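Local coordinates for occlusion-derived virus envelope protein E66 (Autographa californica nucleopolyhedrovirus, PDB 3VSN) that is an envelope protein with chondroitin lyase activity, essential for oral infectivity, and may digest the chondroitin sulfate barrier of the peritrophic matrix in the host midgut, at residues 629-643 against 647-659. Sequence-based numbering, arbitrary orientation.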
loop_
_atom_site.group_PDB
_atom_site.type_symbol
_atom_site.label_atom_id
_atom_site.label_comp_id
_atom_site.label_asym_id
_atom_site.label_seq_id
_atom_site.Cartn_x
_atom_site.Cartn_y
_atom_site.Cartn_z
ATOM N N LEU A 629 -16.064 -21.833 28.954
ATOM C CA LEU A 629 -16.679 -21.507 27.659
ATOM C C LEU A 629 -16.938 -22.746 26.811
ATOM O O LEU A 629 -16.058 -23.592 26.650
ATOM C CB LEU A 629 -15.809 -20.541 26.852
ATOM C CG LEU A 629 -16.025 -19.031 26.907
ATOM C CD1 LEU A 629 -15.240 -18.396 25.769
ATOM C CD2 LEU A 629 -17.495 -18.633 26.835
ATOM N N GLN A 630 -18.154 -22.841 26.282
ATOM C CA GLN A 630 -18.530 -23.906 25.357
ATOM C C GLN A 630 -18.392 -23.376 23.939
ATOM O O GLN A 630 -18.713 -22.216 23.671
ATOM C CB GLN A 630 -19.969 -24.366 25.601
ATOM C CG GLN A 630 -20.207 -25.048 26.943
ATOM C CD GLN A 630 -19.847 -26.520 26.928
ATOM O OE1 GLN A 630 -18.673 -26.883 26.977
ATOM N NE2 GLN A 630 -20.863 -27.379 26.869
ATOM N N TYR A 631 -17.914 -24.220 23.032
ATOM C CA TYR A 631 -17.626 -23.771 21.677
ATOM C C TYR A 631 -17.776 -24.878 20.636
ATOM O O TYR A 631 -17.770 -26.070 20.961
ATOM C CB TYR A 631 -16.224 -23.148 21.609
ATOM C CG TYR A 631 -15.111 -24.141 21.833
ATOM C CD1 TYR A 631 -14.690 -24.470 23.122
ATOM C CD2 TYR A 631 -14.481 -24.756 20.755
ATOM C CE1 TYR A 631 -13.675 -25.387 23.327
ATOM C CE2 TYR A 631 -13.462 -25.670 20.949
ATOM C CZ TYR A 631 -13.065 -25.984 22.234
ATOM O OH TYR A 631 -12.054 -26.893 22.427
ATOM N N SER A 632 -17.895 -24.456 19.384
ATOM C CA SER A 632 -18.074 -25.340 18.247
ATOM C C SER A 632 -17.181 -24.844 17.102
ATOM O O SER A 632 -17.091 -23.635 16.879
ATOM C CB SER A 632 -19.546 -25.313 17.827
ATOM O OG SER A 632 -19.778 -26.145 16.707
ATOM N N PRO A 633 -16.518 -25.767 16.375
ATOM C CA PRO A 633 -15.645 -25.361 15.266
ATOM C C PRO A 633 -16.432 -24.816 14.073
ATOM O O PRO A 633 -17.471 -25.372 13.715
ATOM C CB PRO A 633 -14.945 -26.665 14.881
ATOM C CG PRO A 633 -15.925 -27.731 15.247
ATOM C CD PRO A 633 -16.588 -27.237 16.503
ATOM N N SER A 634 -15.934 -23.738 13.470
ATOM C CA SER A 634 -16.588 -23.122 12.312
ATOM C C SER A 634 -15.885 -23.436 10.987
ATOM O O SER A 634 -16.543 -23.627 9.966
ATOM C CB SER A 634 -16.704 -21.605 12.493
ATOM O OG SER A 634 -17.510 -21.290 13.617
ATOM N N ASN A 635 -14.555 -23.482 11.002
ATOM C CA ASN A 635 -13.782 -23.704 9.780
ATOM C C ASN A 635 -12.712 -24.777 9.977
ATOM O O ASN A 635 -11.707 -24.827 9.261
ATOM C CB ASN A 635 -13.156 -22.381 9.305
ATOM C CG ASN A 635 -11.998 -21.929 10.189
ATOM O OD1 ASN A 635 -11.857 -22.375 11.333
ATOM N ND2 ASN A 635 -11.155 -21.050 9.653
ATOM N N CYS A 636 -12.937 -25.635 10.964
ATOM C CA CYS A 636 -11.979 -26.671 11.303
ATOM C C CYS A 636 -12.725 -27.898 11.815
ATOM O O CYS A 636 -13.941 -27.853 11.987
ATOM C CB CYS A 636 -10.944 -26.151 12.316
ATOM S SG CYS A 636 -11.624 -25.347 13.790
ATOM N N PHE A 637 -12.004 -28.994 12.041
ATOM C CA PHE A 637 -12.639 -30.253 12.440
ATOM C C PHE A 637 -11.777 -31.015 13.438
ATOM O O PHE A 637 -10.548 -30.892 13.418
ATOM C CB PHE A 637 -12.951 -31.118 11.207
ATOM C CG PHE A 637 -11.727 -31.621 10.478
ATOM C CD1 PHE A 637 -11.044 -30.803 9.583
ATOM C CD2 PHE A 637 -11.267 -32.923 10.675
ATOM C CE1 PHE A 637 -9.920 -31.265 8.912
ATOM C CE2 PHE A 637 -10.144 -33.392 10.004
ATOM C CZ PHE A 637 -9.471 -32.561 9.119
ATOM N N VAL A 638 -12.429 -31.798 14.299
ATOM C CA VAL A 638 -11.742 -32.598 15.313
ATOM C C VAL A 638 -10.748 -33.548 14.654
ATOM O O VAL A 638 -11.107 -34.334 13.774
ATOM C CB VAL A 638 -12.729 -33.386 16.209
ATOM C CG1 VAL A 638 -11.981 -34.330 17.143
ATOM C CG2 VAL A 638 -13.600 -32.438 17.020
ATOM N N TYR A 639 -9.495 -33.449 15.085
ATOM C CA TYR A 639 -8.394 -34.197 14.499
ATOM C C TYR A 639 -7.351 -34.393 15.588
ATOM O O TYR A 639 -6.834 -33.418 16.127
ATOM C CB TYR A 639 -7.800 -33.393 13.342
ATOM C CG TYR A 639 -6.640 -34.050 12.632
ATOM C CD1 TYR A 639 -5.321 -33.788 13.014
ATOM C CD2 TYR A 639 -6.862 -34.924 11.565
ATOM C CE1 TYR A 639 -4.254 -34.386 12.360
ATOM C CE2 TYR A 639 -5.801 -35.527 10.905
ATOM C CZ TYR A 639 -4.505 -35.254 11.306
ATOM O OH TYR A 639 -3.457 -35.853 10.652
ATOM N N GLY A 640 -7.048 -35.644 15.920
ATOM C CA GLY A 640 -6.173 -35.931 17.057
ATOM C C GLY A 640 -6.710 -35.281 18.323
ATOM O O GLY A 640 -7.920 -35.269 18.559
ATOM N N ASN A 641 -5.816 -34.705 19.120
ATOM C CA ASN A 641 -6.212 -34.078 20.381
ATOM C C ASN A 641 -6.524 -32.588 20.223
ATOM O O ASN A 641 -6.109 -31.765 21.039
ATOM C CB ASN A 641 -5.127 -34.295 21.445
ATOM C CG ASN A 641 -5.672 -34.237 22.860
ATOM O OD1 ASN A 641 -6.846 -34.522 23.101
ATOM N ND2 ASN A 641 -4.812 -33.883 23.809
ATOM N N GLY A 642 -7.261 -32.251 19.168
ATOM C CA GLY A 642 -7.613 -30.865 18.890
ATOM C C GLY A 642 -8.371 -30.726 17.587
ATOM O O GLY A 642 -9.163 -31.601 17.232
ATOM N N PHE A 643 -8.123 -29.627 16.878
ATOM C CA PHE A 643 -8.791 -29.346 15.610
ATOM C C PHE A 643 -7.782 -29.107 14.499
ATOM O O PHE A 643 -6.673 -28.645 14.746
ATOM C CB PHE A 643 -9.683 -28.109 15.724
ATOM C CG PHE A 643 -10.781 -28.240 16.732
ATOM C CD1 PHE A 643 -12.022 -28.754 16.366
ATOM C CD2 PHE A 643 -10.584 -27.821 18.046
ATOM C CE1 PHE A 643 -13.041 -28.866 17.300
ATOM C CE2 PHE A 643 -11.599 -27.931 18.979
ATOM C CZ PHE A 643 -12.831 -28.454 18.607
ATOM N N ASN A 647 -9.276 -25.894 5.494
ATOM C CA ASN A 647 -8.495 -25.485 4.331
ATOM C C ASN A 647 -7.460 -24.448 4.739
ATOM O O ASN A 647 -7.808 -23.342 5.145
ATOM C CB ASN A 647 -9.418 -24.920 3.238
ATOM C CG ASN A 647 -8.673 -24.567 1.957
ATOM O OD1 ASN A 647 -7.472 -24.808 1.830
ATOM N ND2 ASN A 647 -9.394 -23.993 0.995
ATOM N N SER A 648 -6.185 -24.804 4.623
ATOM C CA SER A 648 -5.115 -23.887 5.000
ATOM C C SER A 648 -4.448 -23.228 3.794
ATOM O O SER A 648 -3.383 -22.623 3.936
ATOM C CB SER A 648 -4.071 -24.615 5.848
ATOM O OG SER A 648 -3.434 -25.622 5.083
ATOM N N THR A 649 -5.070 -23.335 2.619
ATOM C CA THR A 649 -4.482 -22.792 1.385
ATOM C C THR A 649 -4.257 -21.281 1.469
ATOM O O THR A 649 -3.179 -20.796 1.126
ATOM C CB THR A 649 -5.332 -23.123 0.133
ATOM O OG1 THR A 649 -5.506 -24.543 0.032
ATOM C CG2 THR A 649 -4.652 -22.613 -1.146
ATOM N N PHE A 650 -5.271 -20.557 1.942
ATOM C CA PHE A 650 -5.267 -19.092 1.924
ATOM C C PHE A 650 -5.156 -18.480 3.322
ATOM O O PHE A 650 -4.527 -17.437 3.499
ATOM C CB PHE A 650 -6.537 -18.553 1.238
ATOM C CG PHE A 650 -6.867 -19.224 -0.072
ATOM C CD1 PHE A 650 -6.260 -18.812 -1.257
ATOM C CD2 PHE A 650 -7.800 -20.258 -0.127
ATOM C CE1 PHE A 650 -6.567 -19.424 -2.466
ATOM C CE2 PHE A 650 -8.113 -20.875 -1.334
ATOM C CZ PHE A 650 -7.495 -20.457 -2.505
ATOM N N ASP A 651 -5.774 -19.132 4.303
ATOM C CA ASP A 651 -5.938 -18.573 5.648
ATOM C C ASP A 651 -5.502 -19.574 6.714
ATOM O O ASP A 651 -5.662 -20.778 6.531
ATOM C CB ASP A 651 -7.403 -18.197 5.881
ATOM C CG ASP A 651 -7.904 -17.136 4.913
ATOM O OD1 ASP A 651 -7.322 -16.034 4.868
ATOM O OD2 ASP A 651 -8.901 -17.398 4.208
ATOM N N LEU A 652 -4.974 -19.070 7.829
ATOM C CA LEU A 652 -4.417 -19.933 8.881
ATOM C C LEU A 652 -5.068 -19.760 10.255
ATOM O O LEU A 652 -4.532 -20.220 11.270
ATOM C CB LEU A 652 -2.902 -19.727 8.989
ATOM C CG LEU A 652 -2.054 -20.227 7.815
ATOM C CD1 LEU A 652 -0.641 -19.665 7.894
ATOM C CD2 LEU A 652 -2.030 -21.749 7.774
ATOM N N GLN A 653 -6.233 -19.118 10.284
ATOM C CA GLN A 653 -6.930 -18.865 11.541
ATOM C C GLN A 653 -7.983 -19.925 11.838
ATOM O O GLN A 653 -8.794 -20.267 10.977
ATOM C CB GLN A 653 -7.567 -17.474 11.538
ATOM C CG GLN A 653 -6.555 -16.337 11.499
ATOM C CD GLN A 653 -7.202 -14.970 11.386
ATOM O OE1 GLN A 653 -8.257 -14.715 11.970
ATOM N NE2 GLN A 653 -6.560 -14.076 10.637
ATOM N N PHE A 654 -7.955 -20.442 13.063
ATOM C CA PHE A 654 -8.981 -21.353 13.552
ATOM C C PHE A 654 -10.141 -20.516 14.073
ATOM O O PHE A 654 -9.957 -19.688 14.965
ATOM C CB PHE A 654 -8.433 -22.227 14.690
ATOM C CG PHE A 654 -7.226 -23.037 14.311
ATOM C CD1 PHE A 654 -5.950 -22.483 14.375
ATOM C CD2 PHE A 654 -7.365 -24.357 13.897
ATOM C CE1 PHE A 654 -4.836 -23.226 14.017
ATOM C CE2 PHE A 654 -6.255 -25.108 13.545
ATOM C CZ PHE A 654 -4.991 -24.543 13.605
ATOM N N ILE A 655 -11.329 -20.734 13.516
ATOM C CA ILE A 655 -12.508 -19.969 13.908
ATOM C C ILE A 655 -13.514 -20.869 14.623
ATOM O O ILE A 655 -13.855 -21.953 14.134
ATOM C CB ILE A 655 -13.155 -19.256 12.697
ATOM C CG1 ILE A 655 -12.129 -18.333 12.015
ATOM C CG2 ILE A 655 -14.383 -18.457 13.129
ATOM C CD1 ILE A 655 -12.516 -17.885 10.618
ATOM N N PHE A 656 -13.956 -20.414 15.794
ATOM C CA PHE A 656 -14.918 -21.140 16.608
ATOM C C PHE A 656 -16.102 -20.251 16.939
ATOM O O PHE A 656 -15.972 -19.024 17.019
ATOM C CB PHE A 656 -14.274 -21.630 17.911
ATOM C CG PHE A 656 -13.106 -22.546 17.696
ATOM C CD1 PHE A 656 -13.302 -23.913 17.524
ATOM C CD2 PHE A 656 -11.809 -22.042 17.658
ATOM C CE1 PHE A 656 -12.226 -24.761 17.317
ATOM C CE2 PHE A 656 -10.729 -22.886 17.452
ATOM C CZ PHE A 656 -10.939 -24.247 17.275
ATOM N N GLU A 657 -17.253 -20.888 17.121
ATOM C CA GLU A 657 -18.463 -20.216 17.553
ATOM C C GLU A 657 -18.679 -20.541 19.026
ATOM O O GLU A 657 -18.592 -21.700 19.427
ATOM C CB GLU A 657 -19.651 -20.686 16.707
ATOM C CG GLU A 657 -21.004 -20.112 17.111
ATOM C CD GLU A 657 -22.157 -20.656 16.277
ATOM O OE1 GLU A 657 -21.936 -21.523 15.405
ATOM O OE2 GLU A 657 -23.301 -20.219 16.496
ATOM N N ILE A 658 -18.947 -19.520 19.831
ATOM C CA ILE A 658 -19.243 -19.732 21.245
ATOM C C ILE A 658 -20.718 -20.120 21.372
ATOM O O ILE A 658 -21.598 -19.321 21.054
ATOM C CB ILE A 658 -18.905 -18.478 22.085
ATOM C CG1 ILE A 658 -17.419 -18.117 21.950
ATOM C CG2 ILE A 658 -19.247 -18.694 23.549
ATOM C CD1 ILE A 658 -16.460 -19.257 22.253
ATOM N N VAL A 659 -20.966 -21.355 21.816
ATOM C CA VAL A 659 -22.310 -21.960 21.814
ATOM C C VAL A 659 -22.806 -22.328 23.217
ATOM O O VAL A 659 -22.241 -21.916 24.227
ATOM C CB VAL A 659 -22.377 -23.221 20.912
ATOM C CG1 VAL A 659 -22.152 -22.858 19.449
ATOM C CG2 VAL A 659 -21.376 -24.282 21.369
ATOM O OXT VAL A 659 -23.790 -23.056 23.392
HETATM O O HOH W 1 -19.719 -22.855 14.079
HETATM O O HOH W 2 -10.129 -23.637 7.313
#
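The ring of Phe656 puts its CE1 edge over one face of the Phe643 ring, 3.5 Å from Phe643 CD2, an edge-to-face pair with planes at 67°. Tyr631 in turn directs its edge at the face of Phe656 in an offset T-shaped stack, centroids 5.3 Å apart; with CG set between backbone N and carbonyl carbon (chi1 67°), its side chain points the same way as that of Phe656 while the ring stands nearly perpendicular to it. The sulfur of Cys636, small and polarisable, fits obliquely against the same ring, SG 3.6 Å from Phe656 CE1. Ile617 of helix 614-623 packs on both Tyr631 and Phe656, and large flat apolar rings suit this face because they can meet both one another and the helix. Strand 631-633, an edge strand of a seven-stranded antiparallel sheet, pairs with 654-658, the chain's last strand. Ser632 N to Glu657 O and Glu657 N to Ser632 O, each 2.8 Å, mark an antiparallel hydrogen-bonded pair. Past the strand end, Asn635 takes over the ladder with its side chain, and an amide suits this place, since it offers an acceptor and a donor side by side: OD1 accepts from Ile655 N, which lies above its carbonyl plane, while ND2 donates almost straight (172°) to Gln653 O at 2.8 Å. Glu657 points to the face opposite Phe656, where a water links its OE1 (2.9 Å) to OG of Ser634 (2.7 Å), just past the strand.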